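Local coordinates for mandelate racemase/muconate lactonizing protein (Alicyclobacillus acidocaldarius LAA1, PDB 3QLD), which belongs to the enolase superfamily, pairing a mandelate racemase/muconate lactonizing enzyme N-terminal domain with a TIM-barrel-like C-terminal domain, its own function remaining unassigned, at residues G132-T143 and A313-L324; A160-V168 and A341-Q349. All blocks are in the same frame, centred on the assembly; numbering follows the deposited sequence.

Interaction 1 of 2, residues G132-T143 and A313-L324; sequences GGGRDRVEVSAT and AALPLMRYATDL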
loop_
_atom_site.group_PDB
_atom_site.type_symbol
_atom_site.label_atom_id
_atom_site.label_comp_id
_atom_site.label_asym_id
_atom_site.label_seq_id
_atom_site.Cartn_x
_atom_site.Cartn_y
_atom_site.Cartn_z
ATOM N N GLY A 132 -26.828 6.048 -9.638
ATOM C CA GLY A 132 -27.924 5.311 -8.971
ATOM C C GLY A 132 -28.202 5.736 -7.527
ATOM O O GLY A 132 -28.702 4.965 -6.696
ATOM N N GLY A 133 -27.876 6.976 -7.208
ATOM C CA GLY A 133 -28.080 7.461 -5.850
ATOM C C GLY A 133 -29.451 8.070 -5.755
ATOM O O GLY A 133 -29.741 9.063 -6.453
ATOM N N GLY A 134 -30.276 7.486 -4.886
ATOM C CA GLY A 134 -31.687 7.827 -4.794
ATOM C C GLY A 134 -31.990 8.821 -3.704
ATOM O O GLY A 134 -32.721 9.782 -3.938
ATOM N N ARG A 135 -31.450 8.614 -2.508
ATOM C CA ARG A 135 -31.752 9.505 -1.379
ATOM C C ARG A 135 -31.596 10.990 -1.779
ATOM O O ARG A 135 -30.684 11.353 -2.527
ATOM C CB ARG A 135 -30.843 9.157 -0.214
ATOM C CG ARG A 135 -30.516 7.699 -0.243
ATOM C CD ARG A 135 -29.354 7.282 0.619
ATOM N NE ARG A 135 -29.805 6.274 1.566
ATOM C CZ ARG A 135 -30.234 6.578 2.788
ATOM N NH1 ARG A 135 -30.231 7.854 3.181
ATOM N NH2 ARG A 135 -30.641 5.622 3.622
ATOM N N ASP A 136 -32.490 11.854 -1.299
ATOM C CA ASP A 136 -32.432 13.255 -1.692
ATOM C C ASP A 136 -31.698 14.065 -0.660
ATOM O O ASP A 136 -31.153 15.108 -0.965
ATOM C CB ASP A 136 -33.851 13.814 -1.915
ATOM C CG ASP A 136 -34.369 13.505 -3.314
ATOM O OD1 ASP A 136 -33.877 14.179 -4.259
ATOM O OD2 ASP A 136 -35.241 12.601 -3.464
ATOM N N ARG A 137 -31.690 13.550 0.568
ATOM C CA ARG A 137 -30.998 14.149 1.707
ATOM C C ARG A 137 -30.269 13.070 2.520
ATOM O O ARG A 137 -30.599 11.870 2.411
ATOM C CB ARG A 137 -31.982 14.817 2.627
ATOM C CG ARG A 137 -32.714 15.916 1.963
ATOM C CD ARG A 137 -33.751 16.497 2.921
ATOM N NE ARG A 137 -34.369 17.652 2.276
ATOM C CZ ARG A 137 -34.826 18.733 2.914
ATOM N NH1 ARG A 137 -34.748 18.825 4.244
ATOM N NH2 ARG A 137 -35.364 19.733 2.202
ATOM N N VAL A 138 -29.282 13.507 3.302
ATOM C CA VAL A 138 -28.509 12.607 4.162
ATOM C C VAL A 138 -28.333 13.232 5.528
ATOM O O VAL A 138 -28.198 14.470 5.646
ATOM C CB VAL A 138 -27.133 12.237 3.532
ATOM C CG1 VAL A 138 -27.325 11.575 2.106
ATOM C CG2 VAL A 138 -26.296 13.487 3.394
ATOM N N GLU A 139 -28.344 12.407 6.579
ATOM C CA GLU A 139 -28.122 12.942 7.904
ATOM C C GLU A 139 -26.628 12.945 8.217
ATOM O O GLU A 139 -25.913 12.131 7.665
ATOM C CB GLU A 139 -28.737 12.089 8.974
ATOM C CG GLU A 139 -30.119 11.529 8.724
ATOM C CD GLU A 139 -30.548 10.700 9.936
ATOM O OE1 GLU A 139 -30.016 9.568 10.122
ATOM O OE2 GLU A 139 -31.385 11.195 10.709
ATOM N N VAL A 140 -26.211 13.778 9.171
ATOM C CA VAL A 140 -24.802 14.147 9.360
ATOM C C VAL A 140 -24.463 13.833 10.814
ATOM O O VAL A 140 -25.278 14.124 11.678
ATOM C CB VAL A 140 -24.597 15.673 9.085
ATOM C CG1 VAL A 140 -23.173 16.060 9.439
ATOM C CG2 VAL A 140 -24.925 16.016 7.636
ATOM N N SER A 141 -23.301 13.212 11.079
ATOM C CA SER A 141 -22.795 12.954 12.450
ATOM C C SER A 141 -21.764 13.963 12.937
ATOM O O SER A 141 -21.074 14.557 12.130
ATOM C CB SER A 141 -22.110 11.536 12.426
ATOM O OG SER A 141 -21.527 11.147 13.697
ATOM N N ALA A 142 -21.576 14.076 14.248
ATOM C CA ALA A 142 -20.494 14.844 14.815
ATOM C C ALA A 142 -19.478 13.992 15.605
ATOM O O ALA A 142 -19.844 13.205 16.494
ATOM C CB ALA A 142 -21.077 15.991 15.766
ATOM N N THR A 143 -18.188 14.155 15.292
ATOM C CA THR A 143 -17.121 13.468 16.032
ATOM C C THR A 143 -16.641 14.299 17.203
ATOM O O THR A 143 -16.332 15.489 17.046
ATOM C CB THR A 143 -15.933 13.184 15.098
ATOM O OG1 THR A 143 -16.453 12.535 13.937
ATOM C CG2 THR A 143 -14.877 12.293 15.799
ATOM N N ALA A 313 -22.865 9.224 -0.638
ATOM C CA ALA A 313 -23.744 8.978 0.523
ATOM C C ALA A 313 -25.236 8.879 0.195
ATOM O O ALA A 313 -26.014 8.469 1.050
ATOM C CB ALA A 313 -23.548 10.011 1.528
ATOM N N ALA A 314 -25.589 9.230 -1.034
ATOM C CA ALA A 314 -26.943 9.067 -1.581
ATOM C C ALA A 314 -27.260 7.603 -1.998
ATOM O O ALA A 314 -28.418 7.234 -2.289
ATOM C CB ALA A 314 -27.085 9.988 -2.785
ATOM N N LEU A 315 -26.250 6.745 -2.032
ATOM C CA LEU A 315 -26.459 5.404 -2.552
ATOM C C LEU A 315 -27.314 4.551 -1.588
ATOM O O LEU A 315 -27.363 4.834 -0.373
ATOM C CB LEU A 315 -25.139 4.726 -2.950
ATOM C CG LEU A 315 -24.355 5.506 -4.009
ATOM C CD1 LEU A 315 -22.862 5.105 -3.923
ATOM C CD2 LEU A 315 -24.920 5.302 -5.480
ATOM N N PRO A 316 -28.044 3.542 -2.137
ATOM C CA PRO A 316 -29.071 2.908 -1.319
ATOM C C PRO A 316 -28.591 2.296 -0.010
ATOM O O PRO A 316 -29.259 2.505 0.994
ATOM C CB PRO A 316 -29.661 1.819 -2.240
ATOM C CG PRO A 316 -29.478 2.315 -3.584
ATOM C CD PRO A 316 -28.105 3.045 -3.532
ATOM N N LEU A 317 -27.450 1.588 0.002
ATOM C CA LEU A 317 -26.994 0.924 1.252
ATOM C C LEU A 317 -26.386 1.848 2.305
ATOM O O LEU A 317 -26.070 1.417 3.447
ATOM C CB LEU A 317 -26.062 -0.255 0.957
ATOM C CG LEU A 317 -25.603 -1.147 2.141
ATOM C CD1 LEU A 317 -26.598 -2.303 2.490
ATOM C CD2 LEU A 317 -24.271 -1.755 1.808
HETATM N N MSE A 318 -26.207 3.118 1.957
HETATM C CA MSE A 318 -25.659 4.082 2.884
HETATM C C MSE A 318 -26.653 4.425 3.949
HETATM O O MSE A 318 -27.165 5.545 3.967
HETATM C CB MSE A 318 -25.215 5.346 2.155
HETATM C CG MSE A 318 -24.246 5.036 1.068
HETATM SE SE MSE A 318 -22.544 4.367 1.875
HETATM C CE MSE A 318 -21.441 5.043 0.384
ATOM N N ARG A 319 -26.874 3.485 4.866
ATOM C CA ARG A 319 -27.994 3.525 5.827
ATOM C C ARG A 319 -27.761 4.370 7.081
ATOM O O ARG A 319 -28.723 4.784 7.762
ATOM C CB ARG A 319 -28.392 2.081 6.235
ATOM C CG ARG A 319 -29.271 1.277 5.188
ATOM C CD ARG A 319 -30.647 1.942 4.936
ATOM N NE ARG A 319 -31.555 1.835 6.092
ATOM C CZ ARG A 319 -32.521 2.707 6.406
ATOM N NH1 ARG A 319 -32.724 3.796 5.661
ATOM N NH2 ARG A 319 -33.280 2.489 7.485
ATOM N N TYR A 320 -26.498 4.636 7.411
ATOM C CA TYR A 320 -26.199 5.497 8.549
ATOM C C TYR A 320 -25.715 6.871 8.045
ATOM O O TYR A 320 -25.440 7.062 6.820
ATOM C CB TYR A 320 -25.153 4.878 9.491
ATOM C CG TYR A 320 -25.510 3.482 10.038
ATOM C CD1 TYR A 320 -26.850 3.095 10.254
ATOM C CD2 TYR A 320 -24.489 2.557 10.376
ATOM C CE1 TYR A 320 -27.177 1.815 10.775
ATOM C CE2 TYR A 320 -24.804 1.289 10.901
ATOM C CZ TYR A 320 -26.147 0.928 11.099
ATOM O OH TYR A 320 -26.441 -0.327 11.615
ATOM N N ALA A 321 -25.647 7.778 9.008
ATOM C CA ALA A 321 -25.285 9.172 8.855
ATOM C C ALA A 321 -23.864 9.259 8.341
ATOM O O ALA A 321 -23.015 8.381 8.648
ATOM C CB ALA A 321 -25.343 9.874 10.220
ATOM N N THR A 322 -23.621 10.345 7.599
ATOM C CA THR A 322 -22.277 10.719 7.125
ATOM C C THR A 322 -21.491 11.559 8.109
ATOM O O THR A 322 -22.063 12.279 8.959
ATOM C CB THR A 322 -22.325 11.330 5.677
ATOM O OG1 THR A 322 -20.974 11.594 5.211
ATOM C CG2 THR A 322 -23.178 12.676 5.646
ATOM N N ASP A 323 -20.155 11.406 8.103
ATOM C CA ASP A 323 -19.309 12.319 8.826
ATOM C C ASP A 323 -19.081 13.653 8.043
ATOM O O ASP A 323 -18.372 14.499 8.525
ATOM C CB ASP A 323 -17.923 11.685 9.111
ATOM C CG ASP A 323 -17.909 10.743 10.343
ATOM O OD1 ASP A 323 -18.945 10.582 11.043
ATOM O OD2 ASP A 323 -16.822 10.166 10.612
ATOM N N LEU A 324 -19.575 13.768 6.813
ATOM C CA LEU A 324 -19.257 14.915 5.941
ATOM C C LEU A 324 -20.233 16.003 6.333
ATOM O O LEU A 324 -21.400 15.860 6.060
ATOM C CB LEU A 324 -19.489 14.559 4.469
ATOM C CG LEU A 324 -18.504 13.513 3.877
ATOM C CD1 LEU A 324 -18.952 13.089 2.505
ATOM C CD2 LEU A 324 -17.092 14.126 3.786
HETATM O O HOH W 1 -18.969 11.826 13.228
#
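T322 bridges V140 with its backbone, and the bonds run in the parallel pattern: T322 N gives to E139 O (2.9 Å), and S141 N gives to T322 O (2.6 Å, N-H...O 170°). Strand 137-144 opens the C-terminal barrel of this enolase-superfamily fold, and the loop after helix 303-313 joins it by this single bridge, probably at the place of an eighth barrel strand. Threonine suits the bridge because its two branches part company. With OG1 anti to the backbone N (chi1 -176°), the hydroxyl accepts from L324 N at 3.0 Å in an ST turn and also bonds V296 O of strand 293-296. Its methyl CG2 instead turns to V138, the two CG2 atoms lying 3.9 Å apart. A321 contributes a small methyl that fits under the E139 carbonyl.

At the other end, R135 covers the most surface. Its aliphatic part lies along the loop backbone, CG 3.0 Å from A314 O. A bend at chi3 (122°) then carries the guanidinium over M318 O, which sits beneath one face, 3.4 Å from CZ. R319 NH1 approaches the edge of that group, 3.4 Å from R135 NH2; both are donors and cannot bond each other, though the partial negative charge of M318 O may ease the like-charge approach. G133, lacking a side chain, lets A314 CB pack against its CA.

Past the bridge, D323 makes salt bridges with R167 and K169 of the next strand. A water bonded to S141 OG and T143 OG1 donates to D323 OD1 at 2.5 Å.

Interaction 2 of 2, residues A160-V168 and A341-Q349; sequences AVEQGFRRV and AFVEPGVIQ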
loop_
_atom_site.group_PDB
_atom_site.type_symbol
_atom_site.label_atom_id
_atom_site.label_comp_id
_atom_site.label_asym_id
_atom_site.label_seq_id
_atom_site.Cartn_x
_atom_site.Cartn_y
_atom_site.Cartn_z
ATOM N N ALA A 160 -23.293 19.595 20.134
ATOM C CA ALA A 160 -23.575 18.928 18.867
ATOM C C ALA A 160 -25.063 18.714 18.708
ATOM O O ALA A 160 -25.625 18.844 17.620
ATOM C CB ALA A 160 -22.821 17.570 18.773
ATOM N N VAL A 161 -25.692 18.299 19.783
ATOM C CA VAL A 161 -27.115 17.950 19.689
ATOM C C VAL A 161 -27.942 19.243 19.404
ATOM O O VAL A 161 -28.828 19.234 18.541
ATOM C CB VAL A 161 -27.630 17.256 20.956
ATOM C CG1 VAL A 161 -29.169 17.020 20.869
ATOM C CG2 VAL A 161 -26.902 15.939 21.160
ATOM N N GLU A 162 -27.574 20.329 20.090
ATOM C CA GLU A 162 -28.287 21.602 19.982
ATOM C C GLU A 162 -28.254 22.011 18.525
ATOM O O GLU A 162 -29.158 22.719 18.045
ATOM C CB GLU A 162 -27.645 22.667 20.870
ATOM C CG GLU A 162 -27.988 22.536 22.365
ATOM C CD GLU A 162 -27.010 23.276 23.302
ATOM O OE1 GLU A 162 -26.111 24.022 22.821
ATOM O OE2 GLU A 162 -27.143 23.118 24.547
ATOM N N GLN A 163 -27.256 21.503 17.788
ATOM C CA GLN A 163 -27.029 21.960 16.407
ATOM C C GLN A 163 -27.724 21.080 15.393
ATOM O O GLN A 163 -27.733 21.378 14.205
ATOM C CB GLN A 163 -25.544 22.072 16.134
ATOM C CG GLN A 163 -24.880 23.137 16.997
ATOM C CD GLN A 163 -23.395 23.167 16.828
ATOM O OE1 GLN A 163 -22.899 23.528 15.766
ATOM N NE2 GLN A 163 -22.663 22.791 17.875
ATOM N N GLY A 164 -28.319 19.993 15.886
ATOM C CA GLY A 164 -29.115 19.072 15.090
ATOM C C GLY A 164 -28.449 17.814 14.524
ATOM O O GLY A 164 -29.088 17.061 13.753
ATOM N N PHE A 165 -27.173 17.590 14.875
ATOM C CA PHE A 165 -26.416 16.438 14.314
ATOM C C PHE A 165 -27.128 15.195 14.770
ATOM O O PHE A 165 -27.496 15.106 15.945
ATOM C CB PHE A 165 -25.014 16.388 14.888
ATOM C CG PHE A 165 -24.085 17.405 14.313
ATOM C CD1 PHE A 165 -23.464 17.185 13.074
ATOM C CD2 PHE A 165 -23.808 18.581 15.020
ATOM C CE1 PHE A 165 -22.601 18.166 12.535
ATOM C CE2 PHE A 165 -22.928 19.543 14.489
ATOM C CZ PHE A 165 -22.318 19.307 13.224
ATOM N N ARG A 166 -27.261 14.224 13.884
ATOM C CA ARG A 166 -28.165 13.101 14.102
ATOM C C ARG A 166 -27.410 11.875 14.650
ATOM O O ARG A 166 -27.995 10.810 14.900
ATOM C CB ARG A 166 -28.907 12.784 12.810
ATOM C CG ARG A 166 -29.869 13.951 12.379
ATOM C CD ARG A 166 -30.994 14.220 13.436
ATOM N NE ARG A 166 -32.109 14.945 12.790
ATOM C CZ ARG A 166 -32.760 14.503 11.707
ATOM N NH1 ARG A 166 -32.432 13.343 11.165
ATOM N NH2 ARG A 166 -33.743 15.204 11.153
ATOM N N ARG A 167 -26.106 12.050 14.850
ATOM C CA ARG A 167 -25.260 10.996 15.467
ATOM C C ARG A 167 -24.169 11.676 16.194
ATOM O O ARG A 167 -23.660 12.720 15.722
ATOM C CB ARG A 167 -24.672 10.080 14.401
ATOM C CG ARG A 167 -24.058 8.762 14.956
ATOM C CD ARG A 167 -23.558 7.789 13.875
ATOM N NE ARG A 167 -22.479 8.398 13.073
ATOM C CZ ARG A 167 -22.224 8.016 11.822
ATOM N NH1 ARG A 167 -22.878 6.998 11.298
ATOM N NH2 ARG A 167 -21.265 8.596 11.103
ATOM N N VAL A 168 -23.736 11.104 17.311
ATOM C CA VAL A 168 -22.414 11.501 17.781
ATOM C C VAL A 168 -21.451 10.309 17.728
ATOM O O VAL A 168 -21.865 9.175 18.068
ATOM C CB VAL A 168 -22.384 12.110 19.233
ATOM C CG1 VAL A 168 -23.123 13.481 19.255
ATOM C CG2 VAL A 168 -22.916 11.123 20.292
ATOM N N ALA A 341 -23.715 23.455 3.145
ATOM C CA ALA A 341 -24.367 23.822 4.418
ATOM C C ALA A 341 -25.536 22.899 4.714
ATOM O O ALA A 341 -26.013 22.235 3.829
ATOM C CB ALA A 341 -24.857 25.308 4.394
ATOM N N PHE A 342 -25.998 22.882 5.960
ATOM C CA PHE A 342 -27.221 22.180 6.294
ATOM C C PHE A 342 -28.401 22.720 5.471
ATOM O O PHE A 342 -28.530 23.947 5.320
ATOM C CB PHE A 342 -27.528 22.399 7.774
ATOM C CG PHE A 342 -26.674 21.593 8.736
ATOM C CD1 PHE A 342 -26.385 20.237 8.509
ATOM C CD2 PHE A 342 -26.199 22.185 9.913
ATOM C CE1 PHE A 342 -25.625 19.486 9.432
ATOM C CE2 PHE A 342 -25.436 21.456 10.832
ATOM C CZ PHE A 342 -25.157 20.091 10.603
ATOM N N VAL A 343 -29.216 21.830 4.904
ATOM C CA VAL A 343 -30.537 22.217 4.379
ATOM C C VAL A 343 -31.606 22.346 5.519
ATOM O O VAL A 343 -32.571 23.132 5.421
ATOM C CB VAL A 343 -31.017 21.257 3.243
ATOM C CG1 VAL A 343 -31.149 19.811 3.716
ATOM C CG2 VAL A 343 -32.322 21.739 2.633
ATOM N N GLU A 344 -31.428 21.539 6.560
ATOM C CA GLU A 344 -32.155 21.614 7.847
ATOM C C GLU A 344 -31.134 21.196 8.900
ATOM O O GLU A 344 -30.098 20.623 8.541
ATOM C CB GLU A 344 -33.366 20.648 7.905
ATOM C CG GLU A 344 -34.504 20.879 6.911
ATOM C CD GLU A 344 -35.258 22.212 7.066
ATOM O OE1 GLU A 344 -35.068 22.935 8.078
ATOM O OE2 GLU A 344 -36.054 22.548 6.145
ATOM N N PRO A 345 -31.378 21.470 10.201
ATOM C CA PRO A 345 -30.301 21.086 11.128
ATOM C C PRO A 345 -29.945 19.578 11.037
ATOM O O PRO A 345 -30.842 18.708 10.940
ATOM C CB PRO A 345 -30.853 21.502 12.512
ATOM C CG PRO A 345 -31.779 22.687 12.155
ATOM C CD PRO A 345 -32.441 22.248 10.872
ATOM N N GLY A 346 -28.641 19.278 10.967
ATOM C CA GLY A 346 -28.181 17.898 10.875
ATOM C C GLY A 346 -28.385 17.205 9.544
ATOM O O GLY A 346 -28.122 15.990 9.418
ATOM N N VAL A 347 -28.847 17.940 8.534
ATOM C CA VAL A 347 -29.179 17.338 7.249
ATOM C C VAL A 347 -28.574 18.115 6.089
ATOM O O VAL A 347 -28.539 19.348 6.114
ATOM C CB VAL A 347 -30.709 17.272 7.020
ATOM C CG1 VAL A 347 -31.028 16.475 5.740
ATOM C CG2 VAL A 347 -31.426 16.679 8.225
ATOM N N ILE A 348 -28.139 17.406 5.048
ATOM C CA ILE A 348 -27.560 18.091 3.929
ATOM C C ILE A 348 -28.240 17.579 2.683
ATOM O O ILE A 348 -28.561 16.386 2.572
ATOM C CB ILE A 348 -25.969 17.908 3.845
ATOM C CG1 ILE A 348 -25.300 18.598 5.003
ATOM C CG2 ILE A 348 -25.415 18.506 2.572
ATOM C CD1 ILE A 348 -23.671 18.583 5.049
ATOM N N GLN A 349 -28.510 18.501 1.764
ATOM C CA GLN A 349 -29.141 18.127 0.533
ATOM C C GLN A 349 -28.041 17.469 -0.257
ATOM O O GLN A 349 -26.937 18.030 -0.370
ATOM C CB GLN A 349 -29.650 19.356 -0.225
ATOM C CG GLN A 349 -30.497 19.053 -1.490
ATOM C CD GLN A 349 -31.958 18.714 -1.135
ATOM O OE1 GLN A 349 -32.644 17.987 -1.860
ATOM N NE2 GLN A 349 -32.428 19.241 0.006
#
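F342 meets F165 in a T-shaped stack: the edge of the F342 ring is directed at the face of F165, with the planes at 72° and the centroids 5.5 Å apart. The touching atom is CZ of F342, set toward the rim of the F165 ring and 3.7 Å from its CE1. A flat apolar side chain suits this place, since one face of F342 also lies against the turn that follows it, with G346 N 3.3 Å above the ring centre.

G346 is the second centre of the contact. It is the third residue of a type II turn from E344 to V347, where its positive phi (74°) comes easily to glycine, while P345 has the phi the preceding position needs. The bare CA of G346 reaches G164 O at 3.1 Å in a CA-H...O contact. At the edge of the enolase-superfamily barrel, this joins the loop before strand 167-171 to the turn before strand 347-349, which runs antiparallel to strand 137-144. G164 follows helix 150-162 in a Schellman motif; its positive phi calls for glycine, and it has no CB to collide with P345 CB. The latter lies 3.6 Å from Q163 O.

On the other flank, R166 brings CG to 4.0 Å from G346 O. A bend at chi2 (-62°) then lets the guanidinium lay one face over V347, whose CG2 is 4.0 Å from R166 NH2. Arginine is long enough to cover V347 while its NH1 makes a salt bridge with E139.

Overall arrangement
Strand 137-144 is the common element: interaction 1 contains it, and both strands that interaction 2 leads into, 167-171 and 347-349, are its neighbours in the sheet. Interaction 1 lies nearer the centre of the chain, with about half of its touching residues buried; it relies on backbone bonds and a water-linked polar group. Interaction 2, farther out, buries about a third as much surface and has no hydrogen bond across it, depending on aromatic contact and closely set glycines. Salt bridges from two arginines of 160-168, R166 and R167, reach back into interaction 1. The centres of interactions 1 and 2 are about 12 Å apart.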